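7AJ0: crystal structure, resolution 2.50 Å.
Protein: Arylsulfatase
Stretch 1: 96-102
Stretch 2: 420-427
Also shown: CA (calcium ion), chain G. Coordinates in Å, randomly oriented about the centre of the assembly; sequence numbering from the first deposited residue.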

# COMPACT_ATOMS: atom_id res chain seq x y z
N MET A 96 28.40 -0.62 15.77
CA MET A 96 29.38 -1.22 14.87
C MET A 96 28.72 -1.45 13.52
O MET A 96 27.56 -1.87 13.44
CB MET A 96 29.89 -2.54 15.46
CG MET A 96 30.83 -3.33 14.57
SD MET A 96 32.43 -2.56 14.32
CE MET A 96 33.37 -4.00 13.85
N TYR A 97 29.47 -1.17 12.45
CA TYR A 97 28.89 -1.14 11.11
C TYR A 97 29.68 -1.99 10.13
O TYR A 97 30.91 -2.08 10.21
CB TYR A 97 28.82 0.31 10.58
CG TYR A 97 27.65 1.06 11.15
CD1 TYR A 97 26.39 0.94 10.58
CD2 TYR A 97 27.79 1.88 12.26
CE1 TYR A 97 25.30 1.61 11.10
CE2 TYR A 97 26.71 2.56 12.78
CZ TYR A 97 25.47 2.42 12.20
OH TYR A 97 24.39 3.09 12.72
N SER A 98 28.95 -2.62 9.21
CA SER A 98 29.53 -3.44 8.16
C SER A 98 29.05 -2.95 6.81
O SER A 98 28.39 -1.90 6.72
CB SER A 98 29.14 -4.90 8.36
OG SER A 98 27.74 -5.08 8.17
N GLN A 99 29.35 -3.68 5.75
CA GLN A 99 28.74 -3.45 4.44
C GLN A 99 27.46 -4.26 4.33
O GLN A 99 27.18 -5.14 5.15
CB GLN A 99 29.72 -3.82 3.34
CG GLN A 99 31.07 -3.13 3.48
CD GLN A 99 30.95 -1.62 3.47
OE1 GLN A 99 30.48 -1.03 2.49
NE2 GLN A 99 31.36 -0.98 4.56
N PRO A 100 26.62 -3.99 3.32
CA PRO A 100 25.32 -4.66 3.25
C PRO A 100 25.36 -6.11 2.77
O PRO A 100 24.34 -6.80 2.91
CB PRO A 100 24.52 -3.79 2.26
CG PRO A 100 25.28 -2.50 2.17
CD PRO A 100 26.71 -2.87 2.36
N THR A 101 26.47 -6.59 2.22
CA THR A 101 26.52 -7.94 1.67
C THR A 101 27.87 -8.59 1.96
O THR A 101 28.82 -7.93 2.39
CB THR A 101 26.25 -7.93 0.15
OG1 THR A 101 27.10 -6.97 -0.48
CG2 THR A 101 24.80 -7.58 -0.13
N CYS A 102 27.94 -9.90 1.71
CA CYS A 102 29.05 -10.71 2.20
C CYS A 102 30.38 -10.27 1.61
O CYS A 102 31.30 -9.89 2.34
CB CYS A 102 28.80 -12.19 1.86
SG CYS A 102 27.29 -12.90 2.52
N VAL A 420 32.31 9.61 10.94
CA VAL A 420 31.23 9.32 10.01
C VAL A 420 31.39 7.90 9.48
O VAL A 420 32.50 7.40 9.31
CB VAL A 420 31.21 10.32 8.83
CG1 VAL A 420 30.09 9.98 7.85
CG2 VAL A 420 31.07 11.75 9.33
N VAL A 421 30.26 7.25 9.24
CA VAL A 421 30.20 5.97 8.54
C VAL A 421 29.55 6.21 7.19
O VAL A 421 28.46 6.80 7.12
CB VAL A 421 29.43 4.91 9.35
CG1 VAL A 421 29.29 3.63 8.54
CG2 VAL A 421 30.13 4.63 10.66
N TYR A 422 30.21 5.78 6.13
CA TYR A 422 29.70 5.93 4.77
C TYR A 422 29.19 4.59 4.27
O TYR A 422 29.89 3.58 4.36
CB TYR A 422 30.79 6.48 3.84
CG TYR A 422 31.27 7.85 4.25
CD1 TYR A 422 30.55 8.98 3.91
CD2 TYR A 422 32.43 8.00 4.99
CE1 TYR A 422 30.98 10.23 4.29
CE2 TYR A 422 32.87 9.25 5.37
CZ TYR A 422 32.14 10.36 5.02
OH TYR A 422 32.57 11.61 5.39
N MET A 423 27.98 4.59 3.74
CA MET A 423 27.26 3.38 3.38
C MET A 423 27.09 3.33 1.87
O MET A 423 26.63 4.30 1.26
CB MET A 423 25.92 3.33 4.10
CG MET A 423 26.03 3.91 5.51
SD MET A 423 24.88 3.21 6.70
CE MET A 423 25.50 3.96 8.20
N TRP A 424 27.48 2.20 1.27
CA TRP A 424 27.42 2.01 -0.16
C TRP A 424 26.69 0.71 -0.49
O TRP A 424 26.82 -0.28 0.23
CB TRP A 424 28.82 1.94 -0.79
CG TRP A 424 29.55 3.24 -0.81
CD1 TRP A 424 30.13 3.86 0.26
CD2 TRP A 424 29.80 4.07 -1.95
NE1 TRP A 424 30.72 5.03 -0.15
CE2 TRP A 424 30.53 5.18 -1.50
CE3 TRP A 424 29.47 3.97 -3.30
CZ2 TRP A 424 30.94 6.20 -2.36
CZ3 TRP A 424 29.88 4.99 -4.16
CH2 TRP A 424 30.61 6.08 -3.68
N SER A 425 25.92 0.73 -1.57
CA SER A 425 25.37 -0.47 -2.19
C SER A 425 26.18 -0.69 -3.46
O SER A 425 25.88 -0.13 -4.52
CB SER A 425 23.88 -0.32 -2.48
OG SER A 425 23.37 -1.50 -3.09
N ARG A 426 27.24 -1.49 -3.35
CA ARG A 426 28.19 -1.68 -4.44
C ARG A 426 28.70 -0.33 -4.93
O ARG A 426 29.42 0.35 -4.19
CB ARG A 426 27.54 -2.50 -5.56
CG ARG A 426 27.11 -3.88 -5.09
CD ARG A 426 27.17 -4.93 -6.18
NE ARG A 426 27.20 -6.28 -5.60
CZ ARG A 426 26.12 -6.96 -5.22
NH1 ARG A 426 26.25 -8.17 -4.70
NH2 ARG A 426 24.91 -6.43 -5.36
N GLU A 427 28.36 0.06 -6.15
CA GLU A 427 28.82 1.33 -6.70
C GLU A 427 27.87 2.49 -6.43
O GLU A 427 28.07 3.58 -6.99
CB GLU A 427 29.04 1.19 -8.21
CG GLU A 427 30.30 0.44 -8.60
CD GLU A 427 30.02 -0.95 -9.17
OE1 GLU A 427 28.85 -1.36 -9.21
OE2 GLU A 427 30.99 -1.61 -9.58
CA CA G . 27.37 -12.54 5.05
O HOH W 1 29.28 -1.45 0.11

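Two segments more than three hundred residues apart in sequence run side by side here, their end-to-end directions only 6° apart. They do not pair as neighbouring strands of a sheet: the nearest CA atoms across the interface lie about 7 to 8 Å apart, as in Y97 with V421 and P100 with S425, and no direct hydrogen bond crosses between them. Side-chain packing and a single bridging water make the contact, which buries 294 Å² in total. Three residues contribute most to it: Y97 on the first stretch, W424 and V421 on the second.

Y97 covers the largest share. Its CA-to-CB bond points toward the second stretch, and with chi1 in the m well the ring lies beside the side chains of V421 and M423, which meet it obliquely. Contact begins at the base of the side chain, where Y97 CB meets V421 CG1 at 3.9 Å, and continues along the ring, where Y97 CE1 comes within 3.7 Å of M423 CE. A tyrosine suits this position because its broad apolar ring can span two residues of a strand while its polar tip is satisfied separately; the hydroxyl is hydrogen-bonded elsewhere in the structure.

V421 also directs its CA-to-CB bond across the gap. A beta-branched valine is at home in an extended strand, and its compact methyl groups fill the space beside Y97 without needing a polar partner. M423 reaches the same ring differently. Its CA-to-CB bond points sideways, but the long, flexible thioether brings the end of the side chain nearer, placing its terminal methyl against the aromatic carbons. Its SD lies 5.5 Å from the centroid of the Y97 ring, 46° off the ring normal, an oblique sulfur-aromatic approach that adds to the apolar packing.

W424 takes part chiefly through its backbone. The end of its indole leads away from the first stretch, and its NE1 is hydrogen-bonded elsewhere, leaving the carbonyl to face P100 and Q99. P100 CG lies 3.3 Å from W424 O, a close contact but not a hydrogen bond. The compact proline ring, with its CA-to-CB bond directed toward the second stretch, can pack against the strand without presenting a side-chain polar group that would need a partner. Q99 OE1 is 4.4 Å from W424 O, and two acceptors cannot bond directly to each other. Water resolves the mismatch by donating to both, at 2.7 Å from Q99 OE1 and 2.7 Å from W424 O. The side chain of Q99 starts sideways, and its m rotamers at chi1 and chi2 help bring the amide oxygen to this water.

Beyond P100 the contact becomes looser and more polar. T101 OG1 approaches R426 NH1 at only 4.5 Å, too far for a hydrogen bond. Both residues are partly exposed; R426 sets out sideways, and its length brings the guanidinium nearer to the threonine while NE and NH2 are hydrogen-bonded elsewhere in the structure.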